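Local coordinates for protein plantazolicin methyltransferase BamL (Bacillus amyloliquefaciens subsp. plantarum, PDB 5DLY) that probably transfers methyl groups from S-adenosylmethionine to a nitrogen of the desmethyl precursor of the antibiotic plantazolicin, releasing S-adenosylhomocysteine, at residues S50-S53 with N57-P60; Q72-L77 with A106-S111; Q197-V202 with V209-G214. One frame throughout, in Å; residues are numbered along the deposited sequence.

Interaction 1 (S50-S53 with N57-P60); sequences SFYS and NREP
Y52, in the closing turns of helix 23-56, presents its ring to P60, whose CB lies 4.1 Å from the ring centroid and only 10° off the ring normal. This is a CH-pi contact, and proline suits it because its ring offers carbon-bound hydrogens to an aromatic face. The edge of the tyrosine meets a different group: the carbonyl O of R58 lies near the ring plane, 3.3 Å from CD1 of Y52. The phenol oxygen bonds to the backbone O of Q153, and the R58 guanidinium turns a face toward it. Y52 OH sits over that face, where no N-H points, so its closeness to R58 NH2 is not a hydrogen bond. In its own plane the guanidinium donates from NH1 to the backbone O of E59 at 2.9 Å; NH1 also forms a salt bridge with D125. The long chain of R58, extended from CG to NE, brings the guanidinium back to the phenol oxygen although CB starts away from the helix. Here the chain passes from helix 23-56 into the loop before strand 62-66, the first strand of the Rossmann-like sheet. S53 O accepts a helix-like i to i+4 bond from N57 N at 2.9 Å. N57 is the first residue to leave helical geometry, with positive phi, which asparagine tolerates well. The hydroxyl OG of S53 faces R58 O from 3.7 Å, a van der Waals approach.

Interaction 2 (Q72-L77 with A106-S111); sequences QVIQYL and ASFICS
I74 and A106 mark the nearest approach of the two backbones, their CA atoms 7.7 Å apart, so that helix and strand meet through side chains alone. The setting is the Rossmann-like fold of class I methyltransferases: helix 72-80 forms the crossover between parallel strands 62-66 and 85-90, while 107-110 is the outermost strand on that flank. Strand 85-90 lies between 62-66 and 107-110, bonded through its backbone to S107 and I109. From the helix packed on the sheet, I74 touches L86 of that strand and also reaches A106 and F108; an isoleucine, with two branches leaving CB, suits a position that must meet two neighbours at once. Its longer arm starts beside the backbone N (chi1 -77°) and runs out to CD1, which comes within 3.4 Å of F108 CE1, a tight fit. The ring approaches from the opposite direction and turns an oblique aspect to the methyl, with its outer atoms CE1 and CZ doing the touching. F108 is large enough to bridge from here to I96 and A99 of helix 93-101, so it joins two helices covering this part of the sheet. Farther along, S111 touches the bound S-adenosylhomocysteine. A106 needs no more than a methyl, since the shorter branch of I74 comes to it: CG2 lies 3.7 Å from A106 CB and 3.8 Å from F108 CZ.

Interaction 3 (Q197-V202 with V209-G214); sequences QLLHVV and VSFHVG
F211 and L199 meet where helix 192-203 runs alongside the outermost strand of the sheet, in nearly the opposite direction, and their conformations shape most of the contact. The phenylalanine takes the crowded position, with CG between the backbone N and the carbonyl carbon (chi1 83°), which raises the ring against the helix. One face covers the peptide joining L199 to H200: L199 C and H200 N both stand 3.9 Å above its plane, displaced toward the rim. A flat aromatic group suits this place because it can lie broadly on a helix backbone. Around the ring, L199 CB touches CD2 of F211 at 3.7 Å, and H200 CA touches CE1 of F211 at 3.6 Å.

The rest of L199 goes the other way along the strand. Its CG stands beside the backbone N (chi1 -70°), and CD1 reaches CG2 of V213 at 3.7 Å, the two side chains crossing at a slant. V213, a beta-branched residue well suited to a strand, sends this same methyl toward the helix. H200 contributes chiefly its CA and CB; its imidazole leads outward. H212 points away from the helix, and its NE2 bonds to G220 O.

The segment directions are 175° apart, with axes 8.1 Å apart. Strand 209-214 pairs with 258-265, and the sheet order 3-2-1-4-5-7-6, with 258-265 running against its neighbours, is the hallmark of class I methyltransferases.

No hydrogen bond spans the contact. V201 N and V202 N bond to Q197 O and L198 O within the helix, and the strand is bonded to 258-265, so the contact between these segments rests on apolar fit and dispersion among F211, L199, H200 and V213.

The three contacts share no residues, but each involves the same Rossmann-like domain. Interactions 2 and 3 lie at opposite flanks of one sheet, on its outermost strands 107-110 and 209-214, about 26 Å apart between centres; each sets a helix against an edge strand by apolar contact. Interaction 1 differs: it joins the end of a helix to the loop that follows, and mixes a backbone hydrogen bond, a CH-pi contact and a charged side chain with a buried tyrosine. All three are partly buried. Interaction 2 alone contains a residue of the S-adenosylhomocysteine pocket, whereas interactions 1 and 3 lie away from the cofactor and substrate pockets.

Interaction 1 (S50-S53 with N57-P60)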
loop_
_atom_site.group_PDB
_atom_site.type_symbol
_atom_site.label_atom_id
_atom_site.label_comp_id
_atom_site.label_asym_id
_atom_site.label_seq_id
_atom_site.Cartn_x
_atom_site.Cartn_y
_atom_site.Cartn_z
ATOM N N SER A 50 -5.444 10.950 8.010
ATOM C CA SER A 50 -5.478 11.360 9.407
ATOM C C SER A 50 -4.069 11.620 9.922
ATOM O O SER A 50 -3.843 12.596 10.634
ATOM C CB SER A 50 -6.179 10.315 10.267
ATOM O OG SER A 50 -6.130 10.699 11.635
ATOM N N PHE A 51 -3.126 10.755 9.543
ATOM C CA PHE A 51 -1.733 10.922 9.930
ATOM C C PHE A 51 -1.194 12.256 9.430
ATOM O O PHE A 51 -0.582 13.006 10.197
ATOM C CB PHE A 51 -0.860 9.771 9.401
ATOM C CG PHE A 51 0.597 9.913 9.746
ATOM C CD1 PHE A 51 1.472 10.601 8.892
ATOM C CD2 PHE A 51 1.110 9.358 10.920
ATOM C CE1 PHE A 51 2.821 10.735 9.212
ATOM C CE2 PHE A 51 2.462 9.492 11.241
ATOM C CZ PHE A 51 3.312 10.182 10.387
ATOM N N TYR A 52 -1.449 12.552 8.155
ATOM C CA TYR A 52 -0.887 13.741 7.519
ATOM C C TYR A 52 -1.373 15.029 8.196
ATOM O O TYR A 52 -0.562 15.906 8.538
ATOM C CB TYR A 52 -1.144 13.750 5.994
ATOM C CG TYR A 52 -0.236 14.725 5.281
ATOM C CD1 TYR A 52 -0.574 16.080 5.191
ATOM C CD2 TYR A 52 0.982 14.310 4.741
ATOM C CE1 TYR A 52 0.270 16.990 4.577
ATOM C CE2 TYR A 52 1.828 15.216 4.113
ATOM C CZ TYR A 52 1.469 16.552 4.045
ATOM O OH TYR A 52 2.311 17.458 3.437
ATOM N N SER A 53 -2.683 15.120 8.402
ATOM C CA SER A 53 -3.301 16.273 9.072
ATOM C C SER A 53 -2.834 16.437 10.515
ATOM O O SER A 53 -2.588 17.558 10.965
ATOM C CB SER A 53 -4.828 16.179 9.027
ATOM O OG SER A 53 -5.341 16.709 7.818
ATOM N N ASN A 57 -0.596 19.506 10.019
ATOM C CA ASN A 57 -1.605 20.572 10.197
ATOM C C ASN A 57 -2.140 21.230 8.915
ATOM O O ASN A 57 -2.620 22.369 8.919
ATOM C CB ASN A 57 -1.130 21.607 11.226
ATOM C CG ASN A 57 -0.925 20.994 12.598
ATOM O OD1 ASN A 57 0.195 20.934 13.102
ATOM N ND2 ASN A 57 -2.006 20.503 13.195
ATOM N N ARG A 58 -2.045 20.491 7.817
ATOM C CA ARG A 58 -2.724 20.839 6.580
ATOM C C ARG A 58 -3.055 19.549 5.843
ATOM O O ARG A 58 -2.543 18.487 6.197
ATOM C CB ARG A 58 -1.866 21.760 5.702
ATOM C CG ARG A 58 -0.575 21.142 5.187
ATOM C CD ARG A 58 -0.027 21.966 4.038
ATOM N NE ARG A 58 1.290 21.525 3.577
ATOM C CZ ARG A 58 1.506 20.527 2.718
ATOM N NH1 ARG A 58 0.497 19.827 2.211
ATOM N NH2 ARG A 58 2.744 20.236 2.352
ATOM N N GLU A 59 -3.918 19.650 4.839
ATOM C CA GLU A 59 -4.196 18.533 3.957
ATOM C C GLU A 59 -3.040 18.377 2.960
ATOM O O GLU A 59 -2.365 19.354 2.626
ATOM C CB GLU A 59 -5.531 18.739 3.238
ATOM C CG GLU A 59 -6.740 18.617 4.165
ATOM C CD GLU A 59 -8.056 18.972 3.495
ATOM O OE1 GLU A 59 -9.117 18.665 4.082
ATOM O OE2 GLU A 59 -8.040 19.551 2.385
ATOM N N PRO A 60 -2.793 17.144 2.492
ATOM C CA PRO A 60 -1.749 16.977 1.483
ATOM C C PRO A 60 -2.134 17.651 0.167
ATOM O O PRO A 60 -3.327 17.767 -0.141
ATOM C CB PRO A 60 -1.699 15.459 1.291
ATOM C CG PRO A 60 -3.063 14.989 1.690
ATOM C CD PRO A 60 -3.409 15.854 2.858
#

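Interaction 2 (Q72-L77 with A106-S111)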
loop_
_atom_site.group_PDB
_atom_site.type_symbol
_atom_site.label_atom_id
_atom_site.label_comp_id
_atom_site.label_asym_id
_atom_site.label_seq_id
_atom_site.Cartn_x
_atom_site.Cartn_y
_atom_site.Cartn_z
ATOM N N GLN A 72 -9.097 2.548 -8.240
ATOM C CA GLN A 72 -10.084 2.630 -7.159
ATOM C C GLN A 72 -9.657 3.584 -6.039
ATOM O O GLN A 72 -10.464 4.364 -5.534
ATOM C CB GLN A 72 -10.359 1.240 -6.569
ATOM C CG GLN A 72 -10.987 0.242 -7.540
ATOM C CD GLN A 72 -9.977 -0.646 -8.255
ATOM O OE1 GLN A 72 -8.870 -0.224 -8.597
ATOM N NE2 GLN A 72 -10.367 -1.897 -8.494
ATOM N N VAL A 73 -8.386 3.527 -5.645
ATOM C CA VAL A 73 -7.890 4.411 -4.591
ATOM C C VAL A 73 -7.941 5.867 -5.037
ATOM O O VAL A 73 -8.342 6.750 -4.281
ATOM C CB VAL A 73 -6.466 4.006 -4.127
ATOM C CG1 VAL A 73 -5.798 5.123 -3.329
ATOM C CG2 VAL A 73 -6.538 2.739 -3.294
ATOM N N ILE A 74 -7.542 6.119 -6.276
ATOM C CA ILE A 74 -7.589 7.465 -6.816
ATOM C C ILE A 74 -9.036 7.947 -6.958
ATOM O O ILE A 74 -9.335 9.108 -6.671
ATOM C CB ILE A 74 -6.756 7.550 -8.111
ATOM C CG1 ILE A 74 -5.267 7.602 -7.726
ATOM C CG2 ILE A 74 -7.165 8.746 -8.966
ATOM C CD1 ILE A 74 -4.303 7.357 -8.859
ATOM N N GLN A 75 -9.939 7.050 -7.336
ATOM C CA GLN A 75 -11.359 7.401 -7.356
ATOM C C GLN A 75 -11.860 7.851 -5.976
ATOM O O GLN A 75 -12.558 8.870 -5.862
ATOM C CB GLN A 75 -12.202 6.250 -7.901
ATOM C CG GLN A 75 -13.685 6.579 -7.945
ATOM C CD GLN A 75 -14.322 6.211 -9.259
ATOM O OE1 GLN A 75 -14.494 5.038 -9.571
ATOM N NE2 GLN A 75 -14.676 7.222 -10.044
ATOM N N TYR A 76 -11.500 7.091 -4.939
ATOM C CA TYR A 76 -11.863 7.419 -3.563
ATOM C C TYR A 76 -11.368 8.808 -3.188
ATOM O O TYR A 76 -12.123 9.605 -2.624
ATOM C CB TYR A 76 -11.274 6.383 -2.598
ATOM C CG TYR A 76 -11.673 6.580 -1.149
ATOM C CD1 TYR A 76 -10.935 7.403 -0.303
ATOM C CD2 TYR A 76 -12.778 5.922 -0.624
ATOM C CE1 TYR A 76 -11.290 7.578 1.029
ATOM C CE2 TYR A 76 -13.147 6.094 0.705
ATOM C CZ TYR A 76 -12.403 6.919 1.525
ATOM O OH TYR A 76 -12.776 7.077 2.843
ATOM N N LEU A 77 -10.107 9.096 -3.504
ATOM C CA LEU A 77 -9.496 10.388 -3.193
ATOM C C LEU A 77 -10.160 11.529 -3.957
ATOM O O LEU A 77 -10.362 12.611 -3.402
ATOM C CB LEU A 77 -7.989 10.359 -3.459
ATOM C CG LEU A 77 -7.192 9.539 -2.438
ATOM C CD1 LEU A 77 -5.801 9.224 -2.961
ATOM C CD2 LEU A 77 -7.121 10.276 -1.105
ATOM N N ALA A 106 -6.778 13.027 -12.947
ATOM C CA ALA A 106 -5.616 12.322 -12.392
ATOM C C ALA A 106 -4.732 11.856 -13.539
ATOM O O ALA A 106 -5.214 11.694 -14.660
ATOM C CB ALA A 106 -6.065 11.125 -11.571
ATOM N N SER A 107 -3.446 11.653 -13.255
ATOM C CA SER A 107 -2.486 11.130 -14.229
ATOM C C SER A 107 -2.218 9.652 -13.969
ATOM O O SER A 107 -1.873 9.261 -12.849
ATOM C CB SER A 107 -1.166 11.900 -14.158
ATOM O OG SER A 107 -1.334 13.255 -14.532
ATOM N N PHE A 108 -2.376 8.834 -15.002
ATOM C CA PHE A 108 -2.125 7.400 -14.902
ATOM C C PHE A 108 -1.002 6.986 -15.835
ATOM O O PHE A 108 -0.996 7.341 -17.016
ATOM C CB PHE A 108 -3.398 6.615 -15.212
ATOM C CG PHE A 108 -4.411 6.675 -14.110
ATOM C CD1 PHE A 108 -4.194 5.982 -12.923
ATOM C CD2 PHE A 108 -5.579 7.430 -14.254
ATOM C CE1 PHE A 108 -5.115 6.042 -11.893
ATOM C CE2 PHE A 108 -6.506 7.490 -13.221
ATOM C CZ PHE A 108 -6.276 6.782 -12.046
ATOM N N ILE A 109 -0.035 6.258 -15.281
ATOM C CA ILE A 109 1.182 5.873 -15.990
ATOM C C ILE A 109 1.278 4.357 -16.048
ATOM O O ILE A 109 1.095 3.681 -15.020
ATOM C CB ILE A 109 2.429 6.419 -15.249
ATOM C CG1 ILE A 109 2.348 7.937 -15.054
ATOM C CG2 ILE A 109 3.717 6.034 -15.972
ATOM C CD1 ILE A 109 2.857 8.375 -13.695
ATOM N N CYS A 110 1.574 3.818 -17.234
ATOM C CA CYS A 110 1.799 2.384 -17.367
ATOM C C CYS A 110 3.280 2.063 -17.491
ATOM O O CYS A 110 3.867 2.143 -18.572
ATOM C CB CYS A 110 1.008 1.772 -18.530
ATOM S SG CYS A 110 1.141 -0.031 -18.544
ATOM N N SER A 111 3.881 1.698 -16.363
ATOM C CA SER A 111 5.314 1.449 -16.299
ATOM C C SER A 111 5.620 0.752 -14.991
ATOM O O SER A 111 4.835 0.828 -14.043
ATOM C CB SER A 111 6.088 2.776 -16.382
ATOM O OG SER A 111 7.472 2.560 -16.623
#

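Interaction 3 (Q197-V202 with V209-G214)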
loop_
_atom_site.group_PDB
_atom_site.type_symbol
_atom_site.label_atom_id
_atom_site.label_comp_id
_atom_site.label_asym_id
_atom_site.label_seq_id
_atom_site.Cartn_x
_atom_site.Cartn_y
_atom_site.Cartn_z
ATOM N N GLN A 197 13.772 -4.379 9.107
ATOM C CA GLN A 197 15.156 -4.257 8.657
ATOM C C GLN A 197 15.254 -3.436 7.373
ATOM O O GLN A 197 16.124 -2.567 7.244
ATOM C CB GLN A 197 15.798 -5.635 8.466
ATOM C CG GLN A 197 17.317 -5.595 8.309
ATOM C CD GLN A 197 18.021 -4.808 9.404
ATOM O OE1 GLN A 197 17.791 -5.020 10.599
ATOM N NE2 GLN A 197 18.890 -3.891 8.999
ATOM N N LEU A 198 14.349 -3.699 6.431
ATOM C CA LEU A 198 14.325 -2.961 5.171
ATOM C C LEU A 198 14.100 -1.454 5.391
ATOM O O LEU A 198 14.819 -0.633 4.818
ATOM C CB LEU A 198 13.259 -3.536 4.216
ATOM C CG LEU A 198 13.308 -3.124 2.734
ATOM C CD1 LEU A 198 12.696 -4.217 1.865
ATOM C CD2 LEU A 198 12.626 -1.787 2.475
ATOM N N LEU A 199 13.111 -1.096 6.214
ATOM C CA LEU A 199 12.789 0.317 6.458
ATOM C C LEU A 199 13.876 1.027 7.265
ATOM O O LEU A 199 14.104 2.218 7.085
ATOM C CB LEU A 199 11.406 0.490 7.104
ATOM C CG LEU A 199 10.167 0.191 6.235
ATOM C CD1 LEU A 199 8.959 0.967 6.737
ATOM C CD2 LEU A 199 10.361 0.464 4.750
ATOM N N HIS A 200 14.557 0.279 8.128
ATOM C CA HIS A 200 15.734 0.798 8.815
ATOM C C HIS A 200 16.841 1.154 7.828
ATOM O O HIS A 200 17.384 2.259 7.861
ATOM C CB HIS A 200 16.241 -0.218 9.834
ATOM C CG HIS A 200 17.573 0.132 10.417
ATOM N ND1 HIS A 200 17.795 1.301 11.115
ATOM C CD2 HIS A 200 18.754 -0.529 10.401
ATOM C CE1 HIS A 200 19.057 1.343 11.507
ATOM N NE2 HIS A 200 19.659 0.245 11.088
ATOM N N VAL A 201 17.150 0.218 6.943
ATOM C CA VAL A 201 18.248 0.364 5.991
ATOM C C VAL A 201 18.042 1.529 5.017
ATOM O O VAL A 201 18.975 2.287 4.741
ATOM C CB VAL A 201 18.541 -0.980 5.288
ATOM C CG1 VAL A 201 19.432 -0.801 4.072
ATOM C CG2 VAL A 201 19.182 -1.935 6.284
ATOM N N VAL A 202 16.815 1.696 4.529
ATOM C CA VAL A 202 16.533 2.737 3.540
ATOM C C VAL A 202 16.358 4.132 4.155
ATOM O O VAL A 202 16.340 5.127 3.427
ATOM C CB VAL A 202 15.314 2.391 2.639
ATOM C CG1 VAL A 202 15.515 1.051 1.946
ATOM C CG2 VAL A 202 14.018 2.414 3.438
ATOM N N VAL A 209 14.477 11.794 7.927
ATOM C CA VAL A 209 13.595 10.720 7.465
ATOM C C VAL A 209 13.612 9.555 8.454
ATOM O O VAL A 209 14.656 8.953 8.711
ATOM C CB VAL A 209 13.992 10.222 6.061
ATOM C CG1 VAL A 209 13.075 9.091 5.616
ATOM C CG2 VAL A 209 13.956 11.366 5.053
ATOM N N SER A 210 12.440 9.235 8.995
ATOM C CA SER A 210 12.313 8.190 10.007
ATOM C C SER A 210 11.368 7.101 9.525
ATOM O O SER A 210 10.772 7.227 8.462
ATOM C CB SER A 210 11.791 8.799 11.313
ATOM O OG SER A 210 10.502 9.355 11.118
ATOM N N PHE A 211 11.245 6.026 10.295
ATOM C CA PHE A 211 10.304 4.961 9.956
ATOM C C PHE A 211 9.528 4.452 11.160
ATOM O O PHE A 211 9.934 4.632 12.305
ATOM C CB PHE A 211 11.007 3.791 9.236
ATOM C CG PHE A 211 11.674 2.805 10.159
ATOM C CD1 PHE A 211 12.984 3.009 10.595
ATOM C CD2 PHE A 211 11.000 1.659 10.581
ATOM C CE1 PHE A 211 13.599 2.096 11.442
ATOM C CE2 PHE A 211 11.608 0.742 11.428
ATOM C CZ PHE A 211 12.912 0.961 11.857
ATOM N N HIS A 212 8.399 3.804 10.884
ATOM C CA HIS A 212 7.687 3.039 11.895
ATOM C C HIS A 212 7.096 1.807 11.238
ATOM O O HIS A 212 6.603 1.882 10.109
ATOM C CB HIS A 212 6.574 3.857 12.552
ATOM C CG HIS A 212 5.814 3.100 13.601
ATOM N ND1 HIS A 212 6.180 3.094 14.930
ATOM C CD2 HIS A 212 4.721 2.306 13.510
ATOM C CE1 HIS A 212 5.333 2.344 15.617
ATOM N NE2 HIS A 212 4.438 1.853 14.778
ATOM N N VAL A 213 7.138 0.683 11.943
ATOM C CA VAL A 213 6.510 -0.551 11.471
ATOM C C VAL A 213 5.695 -1.157 12.607
ATOM O O VAL A 213 6.075 -1.063 13.778
ATOM C CB VAL A 213 7.540 -1.578 10.932
ATOM C CG1 VAL A 213 6.853 -2.794 10.343
ATOM C CG2 VAL A 213 8.433 -0.967 9.858
ATOM N N GLY A 214 4.565 -1.771 12.257
ATOM C CA GLY A 214 3.719 -2.425 13.249
ATOM C C GLY A 214 2.673 -3.273 12.564
ATOM O O GLY A 214 2.380 -3.076 11.386
#